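Allergen Bos d 2 (Bos taurus, PDB 4WFV) probably carries pheromones, as a secreted lipocalin of the odorant-binding kind that is also a major allergen of cow dander. Local coordinates at residues I53-K58 and L64-V69; V99-N104 and S136-P141; Q133-S136 and P141-N144. All coordinates share one frame; numbering follows the deposited sequence.

Contact 1 of 3, residues I53-K58 and L64-V69; sequences ITFYLK and LLLTEV
With chi1 at 62°, Phe55 has its CG between the backbone N and the carbonyl carbon, and its ring is carried across to the neighbouring strand, against Leu66 and Glu68; Tyr56, whose CG stands anti to the carbonyl carbon (chi1 -76°), leans its ring over Leu65 on the other face of the sheet. Both pairings belong to the antiparallel hairpin of strands 50-59 and 62-74 in the lipocalin beta-barrel. Ile53, Phe55 and Leu57 form hydrogen-bonded pairs with Glu68, Leu66 and Leu64, and each pair contributes two backbone bonds; Leu66 N to Phe55 O, at 2.8 Å, is nearly straight at 171°. Alternation along the strands then puts Ile53, Phe55, Leu57, Leu64, Leu66 and Glu68 on one face, and Thr54, Tyr56, Leu65 and Thr67 on the other.

On the first face Leu66 CB makes a CH-pi contact with the Phe55 ring, displaced toward its rim, 4.2 Å from the centroid. Glu68 takes part through its aliphatic portion: CG meets the ring edge, 3.6 Å from Phe55 CE1, while the carboxylate is bent away from it. A flat, apolar ring suits the buried place of Phe55 because it can offer a face to Leu66 and an edge to Glu68; Phe82 packs edge-to-face with it. Leu65 suits the opposite face because its branched end can reach two partners: methyl CD1 sits over the middle of the Tyr56 ring and also touches Thr54 CG2. Beside it, the hydroxyls Thr54 OG1 and Thr67 OG1 join the non-hydrogen-bonded pair by a side-chain hydrogen bond of 2.8 Å.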
loop_
_atom_site.group_PDB
_atom_site.type_symbol
_atom_site.label_atom_id
_atom_site.label_comp_id
_atom_site.label_asym_id
_atom_site.label_seq_id
_atom_site.Cartn_x
_atom_site.Cartn_y
_atom_site.Cartn_z
ATOM N N ILE A 53 -3.244 1.510 10.261
ATOM C CA ILE A 53 -3.286 2.167 8.965
ATOM C C ILE A 53 -4.648 2.818 8.772
ATOM O O ILE A 53 -5.693 2.157 8.840
ATOM C CB ILE A 53 -3.023 1.170 7.822
ATOM C CG1 ILE A 53 -1.702 0.436 8.056
ATOM C CG2 ILE A 53 -2.998 1.888 6.477
ATOM C CD1 ILE A 53 -1.463 -0.704 7.079
ATOM N N THR A 54 -4.629 4.125 8.535
ATOM C CA THR A 54 -5.841 4.902 8.333
ATOM C C THR A 54 -5.903 5.362 6.874
ATOM O O THR A 54 -4.923 5.893 6.328
ATOM C CB THR A 54 -5.888 6.094 9.295
ATOM O OG1 THR A 54 -5.964 5.597 10.639
ATOM C CG2 THR A 54 -7.098 6.965 9.007
ATOM N N PHE A 55 -7.036 5.109 6.227
ATOM C CA PHE A 55 -7.167 5.337 4.790
ATOM C C PHE A 55 -8.629 5.523 4.424
ATOM O O PHE A 55 -9.517 5.165 5.196
ATOM C CB PHE A 55 -6.596 4.135 4.012
ATOM C CG PHE A 55 -7.315 2.839 4.286
ATOM C CD1 PHE A 55 -6.985 2.067 5.387
ATOM C CD2 PHE A 55 -8.331 2.402 3.442
ATOM C CE1 PHE A 55 -7.653 0.880 5.645
ATOM C CE2 PHE A 55 -8.993 1.215 3.698
ATOM C CZ PHE A 55 -8.651 0.459 4.795
ATOM N N TYR A 56 -8.864 6.074 3.240
ATOM C CA TYR A 56 -10.209 6.132 2.669
ATOM C C TYR A 56 -10.464 5.011 1.676
ATOM O O TYR A 56 -9.580 4.611 0.913
ATOM C CB TYR A 56 -10.468 7.467 1.964
ATOM C CG TYR A 56 -10.720 8.625 2.893
ATOM C CD1 TYR A 56 -11.974 8.818 3.466
ATOM C CD2 TYR A 56 -9.707 9.527 3.202
ATOM C CE1 TYR A 56 -12.209 9.876 4.305
ATOM C CE2 TYR A 56 -9.932 10.583 4.045
ATOM C CZ TYR A 56 -11.187 10.752 4.593
ATOM O OH TYR A 56 -11.396 11.814 5.440
ATOM N N LEU A 57 -11.694 4.510 1.700
ATOM C CA LEU A 57 -12.209 3.608 0.684
ATOM C C LEU A 57 -13.418 4.328 0.106
ATOM O O LEU A 57 -14.212 4.888 0.861
ATOM C CB LEU A 57 -12.633 2.291 1.333
ATOM C CG LEU A 57 -13.272 1.201 0.480
ATOM C CD1 LEU A 57 -12.239 0.561 -0.446
ATOM C CD2 LEU A 57 -13.903 0.157 1.392
ATOM N N LYS A 58 -13.553 4.351 -1.215
ATOM C CA LYS A 58 -14.759 4.922 -1.818
ATOM C C LYS A 58 -15.833 3.874 -2.050
ATOM O O LYS A 58 -15.567 2.815 -2.614
ATOM C CB LYS A 58 -14.452 5.602 -3.147
ATOM C CG LYS A 58 -13.657 6.877 -3.054
ATOM C CD LYS A 58 -13.702 7.571 -4.404
ATOM C CE LYS A 58 -12.530 8.490 -4.607
ATOM N NZ LYS A 58 -12.568 9.085 -5.972
ATOM N N LEU A 64 -15.141 6.816 2.591
ATOM C CA LEU A 64 -15.287 6.270 3.935
ATOM C C LEU A 64 -13.930 6.133 4.625
ATOM O O LEU A 64 -13.037 5.431 4.132
ATOM C CB LEU A 64 -15.988 4.909 3.884
ATOM C CG LEU A 64 -17.377 4.895 3.237
ATOM C CD1 LEU A 64 -17.861 3.472 3.040
ATOM C CD2 LEU A 64 -18.366 5.693 4.076
ATOM N N LEU A 65 -13.775 6.808 5.763
ATOM C CA LEU A 65 -12.544 6.755 6.544
ATOM C C LEU A 65 -12.473 5.488 7.399
ATOM O O LEU A 65 -13.329 5.243 8.256
ATOM C CB LEU A 65 -12.390 7.999 7.430
ATOM C CG LEU A 65 -11.037 8.185 8.126
ATOM C CD1 LEU A 65 -9.928 8.334 7.103
ATOM C CD2 LEU A 65 -11.038 9.382 9.090
ATOM N N LEU A 66 -11.440 4.689 7.164
ATOM C CA LEU A 66 -11.271 3.430 7.877
ATOM C C LEU A 66 -9.904 3.375 8.541
ATOM O O LEU A 66 -8.949 4.008 8.082
ATOM C CB LEU A 66 -11.415 2.251 6.912
ATOM C CG LEU A 66 -12.753 2.096 6.186
ATOM C CD1 LEU A 66 -12.680 0.956 5.184
ATOM C CD2 LEU A 66 -13.890 1.868 7.185
ATOM N N THR A 67 -9.819 2.611 9.623
ATOM C CA THR A 67 -8.548 2.291 10.241
ATOM C C THR A 67 -8.469 0.784 10.429
ATOM O O THR A 67 -9.370 0.175 11.008
ATOM C CB THR A 67 -8.379 2.992 11.596
ATOM O OG1 THR A 67 -8.351 4.412 11.399
ATOM C CG2 THR A 67 -7.078 2.551 12.270
ATOM N N GLU A 68 -7.397 0.189 9.918
ATOM C CA GLU A 68 -7.157 -1.244 10.070
ATOM C C GLU A 68 -5.855 -1.497 10.823
ATOM O O GLU A 68 -4.888 -0.752 10.676
ATOM C CB GLU A 68 -7.097 -1.929 8.699
ATOM C CG GLU A 68 -8.384 -1.856 7.891
ATOM C CD GLU A 68 -9.414 -2.870 8.347
ATOM O OE1 GLU A 68 -9.040 -3.784 9.111
ATOM O OE2 GLU A 68 -10.593 -2.746 7.952
ATOM N N VAL A 69 -5.818 -2.552 11.627
ATOM C CA VAL A 69 -4.601 -2.901 12.338
ATOM C C VAL A 69 -4.017 -4.176 11.753
ATOM O O VAL A 69 -4.720 -5.177 11.590
ATOM C CB VAL A 69 -4.858 -3.078 13.850
ATOM C CG1 VAL A 69 -3.582 -3.501 14.562
ATOM C CG2 VAL A 69 -5.397 -1.787 14.441
#

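Contact 2 of 3, residues V99-N104 and S136-P141; sequences VTYVEN and SERGVP
The helix that lies against the outside of a lipocalin barrel ends here in a Schellman motif, and the turn leaving it presses Arg138 and Val140 onto Tyr101 of strand 97-105. Gly139, with positive phi (69°), is the C-prime residue: its N bonds to Ser136 O, and Val140 N to Asn135 O. Glycine adopts that backbone conformation readily, and the reversal that follows sends Val140 back toward the sheet.

Tyr101 is the strand's single contributor to the contact. Its CG lies anti to the backbone N (chi1 171°), which projects the ring toward the turn. Arg138 meets one ring face with its methylene chain: CD lies off-centre, 3.7 Å from Tyr101 CG, in a CH-pi contact, while CB reaches Tyr101 CE1 at 3.8 Å. The guanidinium plane is inclined 59° to the ring, so it does not stack flat on the tyrosine. Val140 comes in at the ring's edge, its CG2 methyl 4.0 Å from Tyr101 CE1, a compact branched group suited to this buried place.

The polar ends find partners of their own. Tyr101 OH donates to Glu103 OE2 at 2.6 Å, where the carboxylate oxygen offers its anti lone pair, and also bonds to Lys112 NZ, which in turn reaches Arg138 O. The ammonium group thus links the phenol to the turn that follows the helix. Arg138 NH1 makes a salt bridge with Glu137 OE1 at 3.1 Å and a further bond to Leu134 O. Long residues serve well here, since their alkyl portions pack while their charged tips reach polar partners. Such docking of a C-terminal helix on the outer barrel wall is a hallmark of the lipocalin fold.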
loop_
_atom_site.group_PDB
_atom_site.type_symbol
_atom_site.label_atom_id
_atom_site.label_comp_id
_atom_site.label_asym_id
_atom_site.label_seq_id
_atom_site.Cartn_x
_atom_site.Cartn_y
_atom_site.Cartn_z
ATOM N N VAL A 99 7.157 1.646 -0.030
ATOM C CA VAL A 99 6.531 0.681 -0.939
ATOM C C VAL A 99 6.100 -0.551 -0.157
ATOM O O VAL A 99 6.896 -1.130 0.584
ATOM C CB VAL A 99 7.470 0.259 -2.091
ATOM C CG1 VAL A 99 6.743 -0.688 -3.040
ATOM C CG2 VAL A 99 7.952 1.479 -2.873
ATOM N N THR A 100 4.840 -0.939 -0.321
ATOM C CA THR A 100 4.315 -2.165 0.267
ATOM C C THR A 100 4.156 -3.220 -0.808
ATOM O O THR A 100 3.956 -2.902 -1.983
ATOM C CB THR A 100 2.929 -1.969 0.909
ATOM O OG1 THR A 100 1.964 -1.681 -0.116
ATOM C CG2 THR A 100 2.955 -0.849 1.932
ATOM N N TYR A 101 4.249 -4.481 -0.393
ATOM C CA TYR A 101 3.911 -5.610 -1.238
ATOM C C TYR A 101 2.828 -6.389 -0.513
ATOM O O TYR A 101 3.004 -6.788 0.636
ATOM C CB TYR A 101 5.128 -6.499 -1.509
ATOM C CG TYR A 101 4.764 -7.791 -2.203
ATOM C CD1 TYR A 101 4.298 -7.794 -3.516
ATOM C CD2 TYR A 101 4.850 -9.009 -1.538
ATOM C CE1 TYR A 101 3.946 -8.974 -4.154
ATOM C CE2 TYR A 101 4.495 -10.204 -2.175
ATOM C CZ TYR A 101 4.045 -10.170 -3.480
ATOM O OH TYR A 101 3.687 -11.336 -4.118
ATOM N N VAL A 102 1.698 -6.572 -1.178
ATOM C CA VAL A 102 0.539 -7.205 -0.576
ATOM C C VAL A 102 0.161 -8.446 -1.364
ATOM O O VAL A 102 0.128 -8.417 -2.602
ATOM C CB VAL A 102 -0.648 -6.225 -0.571
ATOM C CG1 VAL A 102 -1.943 -6.928 -0.179
ATOM C CG2 VAL A 102 -0.347 -5.033 0.338
ATOM N N GLU A 103 -0.101 -9.537 -0.651
ATOM C CA GLU A 103 -0.759 -10.692 -1.254
ATOM C C GLU A 103 -2.130 -10.810 -0.609
ATOM O O GLU A 103 -2.258 -10.980 0.607
ATOM C CB GLU A 103 0.058 -11.983 -1.071
ATOM C CG GLU A 103 1.417 -11.922 -1.746
ATOM C CD GLU A 103 2.107 -13.268 -1.842
ATOM O OE1 GLU A 103 1.673 -14.224 -1.156
ATOM O OE2 GLU A 103 3.091 -13.365 -2.607
ATOM N N ASN A 104 -3.162 -10.677 -1.431
ATOM C CA ASN A 104 -4.536 -10.770 -0.959
ATOM C C ASN A 104 -5.164 -12.060 -1.463
ATOM O O ASN A 104 -4.988 -12.431 -2.619
ATOM C CB ASN A 104 -5.340 -9.564 -1.459
ATOM C CG ASN A 104 -6.834 -9.715 -1.246
ATOM O OD1 ASN A 104 -7.543 -10.256 -2.100
ATOM N ND2 ASN A 104 -7.327 -9.216 -0.121
ATOM N N SER A 136 8.620 -5.625 -10.516
ATOM C CA SER A 136 9.039 -6.710 -11.399
ATOM C C SER A 136 9.682 -7.851 -10.619
ATOM O O SER A 136 9.494 -9.013 -10.953
ATOM C CB SER A 136 9.979 -6.171 -12.474
ATOM O OG SER A 136 9.276 -5.287 -13.320
ATOM N N GLU A 137 10.414 -7.513 -9.570
ATOM C CA GLU A 137 11.032 -8.523 -8.705
ATOM C C GLU A 137 10.000 -9.443 -8.061
ATOM O O GLU A 137 10.324 -10.554 -7.631
ATOM C CB GLU A 137 11.853 -7.844 -7.605
ATOM C CG GLU A 137 13.102 -7.144 -8.108
ATOM C CD GLU A 137 13.791 -6.320 -7.030
ATOM O OE1 GLU A 137 13.229 -6.160 -5.920
ATOM O OE2 GLU A 137 14.904 -5.823 -7.299
ATOM N N ARG A 138 8.755 -8.984 -8.001
ATOM C CA ARG A 138 7.716 -9.712 -7.286
ATOM C C ARG A 138 6.573 -10.155 -8.173
ATOM O O ARG A 138 5.504 -10.522 -7.679
ATOM C CB ARG A 138 7.195 -8.857 -6.144
ATOM C CG ARG A 138 8.230 -8.750 -5.070
ATOM C CD ARG A 138 7.962 -7.630 -4.120
ATOM N NE ARG A 138 9.006 -7.635 -3.105
ATOM C CZ ARG A 138 10.211 -7.108 -3.289
ATOM N NH1 ARG A 138 10.510 -6.514 -4.444
ATOM N NH2 ARG A 138 11.118 -7.167 -2.322
ATOM N N GLY A 139 6.795 -10.114 -9.482
ATOM C CA GLY A 139 5.793 -10.577 -10.420
ATOM C C GLY A 139 4.554 -9.703 -10.494
ATOM O O GLY A 139 3.473 -10.160 -10.867
ATOM N N VAL A 140 4.710 -8.428 -10.153
ATOM C CA VAL A 140 3.617 -7.472 -10.286
ATOM C C VAL A 140 3.825 -6.663 -11.568
ATOM O O VAL A 140 4.852 -6.008 -11.736
ATOM C CB VAL A 140 3.557 -6.554 -9.063
ATOM C CG1 VAL A 140 2.492 -5.469 -9.250
ATOM C CG2 VAL A 140 3.270 -7.395 -7.817
ATOM N N PRO A 141 2.871 -6.753 -12.505
ATOM C CA PRO A 141 3.086 -6.145 -13.824
ATOM C C PRO A 141 2.984 -4.623 -13.838
ATOM O O PRO A 141 1.986 -4.047 -13.398
ATOM C CB PRO A 141 1.982 -6.768 -14.683
ATOM C CG PRO A 141 0.912 -7.128 -13.714
ATOM C CD PRO A 141 1.600 -7.497 -12.432
#

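Contact 3 of 3, residues Q133-S136 and P141-N144; sequences QLNS and PNEN
Asn142 extends its side-chain amide over the flank of Asn135, so that its OD1 lies 3.4 Å from Asn135 CB and accepts a hydrogen bond from Asn135 ND2. This bond is short, 2.8 Å, and close to straight at 166°. The oxygen lies in the amide plane of Asn135, whereas the donor stands somewhat out of the carbonyl plane of Asn142; the two amides are inclined to each other by 37°. Asn135 has CG anti to its carbonyl carbon (chi1 -72°), an orientation that directs the amide off the helix toward the returning chain.

The contact fastens the last turn of the lipocalin helix 125-137 to the short 3-10 segment that follows it, on the way to strand 146-147. Asn144 N bonds to Pro141 O at 3.0 Å across that segment, and the proline just before it restricts phi where the chain turns.

Asparagine suits both positions because each amide can give and accept at once. The buried Asn135 donates to Asn142 and receives a bond at OD1 from Thr114 OG1 on the sheet, which fixes its rotation and ties the helix to the barrel. Asn142 accepts through OD1 and donates through ND2 to Gln132 O, a carbonyl one helical turn back from Ser136. Ser136 OG lies 3.1 Å from Asn142 ND2 and is itself weakly bonded to Gln132 O.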
loop_
_atom_site.group_PDB
_atom_site.type_symbol
_atom_site.label_atom_id
_atom_site.label_comp_id
_atom_site.label_asym_id
_atom_site.label_seq_id
_atom_site.Cartn_x
_atom_site.Cartn_y
_atom_site.Cartn_z
ATOM N N GLN A 133 11.005 -1.426 -10.479
ATOM C CA GLN A 133 11.918 -2.542 -10.278
ATOM C C GLN A 133 11.422 -3.466 -9.161
ATOM O O GLN A 133 11.466 -4.698 -9.285
ATOM C CB GLN A 133 13.325 -2.029 -9.971
ATOM C CG GLN A 133 14.346 -3.142 -9.798
ATOM C CD GLN A 133 14.555 -3.940 -11.069
ATOM O OE1 GLN A 133 14.476 -3.403 -12.177
ATOM N NE2 GLN A 133 14.815 -5.234 -10.917
ATOM N N LEU A 134 10.935 -2.879 -8.071
ATOM C CA LEU A 134 10.390 -3.681 -6.976
ATOM C C LEU A 134 9.180 -4.493 -7.439
ATOM O O LEU A 134 9.005 -5.653 -7.051
ATOM C CB LEU A 134 10.008 -2.795 -5.789
ATOM C CG LEU A 134 11.173 -2.130 -5.056
ATOM C CD1 LEU A 134 10.661 -0.949 -4.237
ATOM C CD2 LEU A 134 11.926 -3.123 -4.188
ATOM N N ASN A 135 8.344 -3.884 -8.269
ATOM C CA ASN A 135 7.209 -4.595 -8.845
ATOM C C ASN A 135 7.666 -5.825 -9.617
ATOM O O ASN A 135 7.160 -6.932 -9.419
ATOM C CB ASN A 135 6.412 -3.681 -9.775
ATOM C CG ASN A 135 5.615 -2.625 -9.030
ATOM O OD1 ASN A 135 5.456 -2.697 -7.816
ATOM N ND2 ASN A 135 5.114 -1.640 -9.763
ATOM N N SER A 136 8.620 -5.625 -10.516
ATOM C CA SER A 136 9.039 -6.710 -11.399
ATOM C C SER A 136 9.682 -7.851 -10.619
ATOM O O SER A 136 9.494 -9.013 -10.953
ATOM C CB SER A 136 9.979 -6.171 -12.474
ATOM O OG SER A 136 9.276 -5.287 -13.320
ATOM N N PRO A 141 2.871 -6.753 -12.505
ATOM C CA PRO A 141 3.086 -6.145 -13.824
ATOM C C PRO A 141 2.984 -4.623 -13.838
ATOM O O PRO A 141 1.986 -4.047 -13.398
ATOM C CB PRO A 141 1.982 -6.768 -14.683
ATOM C CG PRO A 141 0.912 -7.128 -13.714
ATOM C CD PRO A 141 1.600 -7.497 -12.432
ATOM N N ASN A 142 4.013 -3.975 -14.364
ATOM C CA ASN A 142 4.009 -2.522 -14.430
ATOM C C ASN A 142 2.955 -1.979 -15.388
ATOM O O ASN A 142 2.541 -0.827 -15.281
ATOM C CB ASN A 142 5.412 -2.004 -14.733
ATOM C CG ASN A 142 6.315 -2.124 -13.536
ATOM O OD1 ASN A 142 5.971 -1.662 -12.452
ATOM N ND2 ASN A 142 7.452 -2.778 -13.702
ATOM N N GLU A 143 2.499 -2.822 -16.305
ATOM C CA GLU A 143 1.432 -2.464 -17.224
ATOM C C GLU A 143 0.136 -2.164 -16.476
ATOM O O GLU A 143 -0.750 -1.494 -16.992
ATOM C CB GLU A 143 1.211 -3.597 -18.232
ATOM C CG GLU A 143 2.378 -3.818 -19.197
ATOM C CD GLU A 143 3.489 -4.716 -18.646
ATOM O OE1 GLU A 143 3.444 -5.122 -17.463
ATOM O OE2 GLU A 143 4.417 -5.026 -19.423
ATOM N N ASN A 144 0.030 -2.690 -15.258
ATOM C CA ASN A 144 -1.177 -2.497 -14.457
ATOM C C ASN A 144 -1.056 -1.412 -13.386
ATOM O O ASN A 144 -1.884 -1.336 -12.481
ATOM C CB ASN A 144 -1.628 -3.813 -13.820
ATOM C CG ASN A 144 -2.258 -4.762 -14.828
ATOM O OD1 ASN A 144 -2.511 -4.387 -15.976
ATOM N ND2 ASN A 144 -2.520 -5.994 -14.403
#

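How the contacts relate
Contact 1 closes along the chain before the other two open. It lies across the barrel from them, on the opposite side of the molecule's centre, with its own centre about 21 Å from that of contact 2 and about 25 Å from that of contact 3. Contacts 1 and 2 nonetheless reach the same antiparallel sheet, through strands 50-59 and 62-74 in one and strand 97-105 in the other. Contacts 2 and 3 are neighbours, with centres about 8 Å apart; they share Ser136 and Pro141 and both use helix 125-137. The first contact thus forms part of the barrel wall, whereas the other two hold the helix end and the loop after it on the outside.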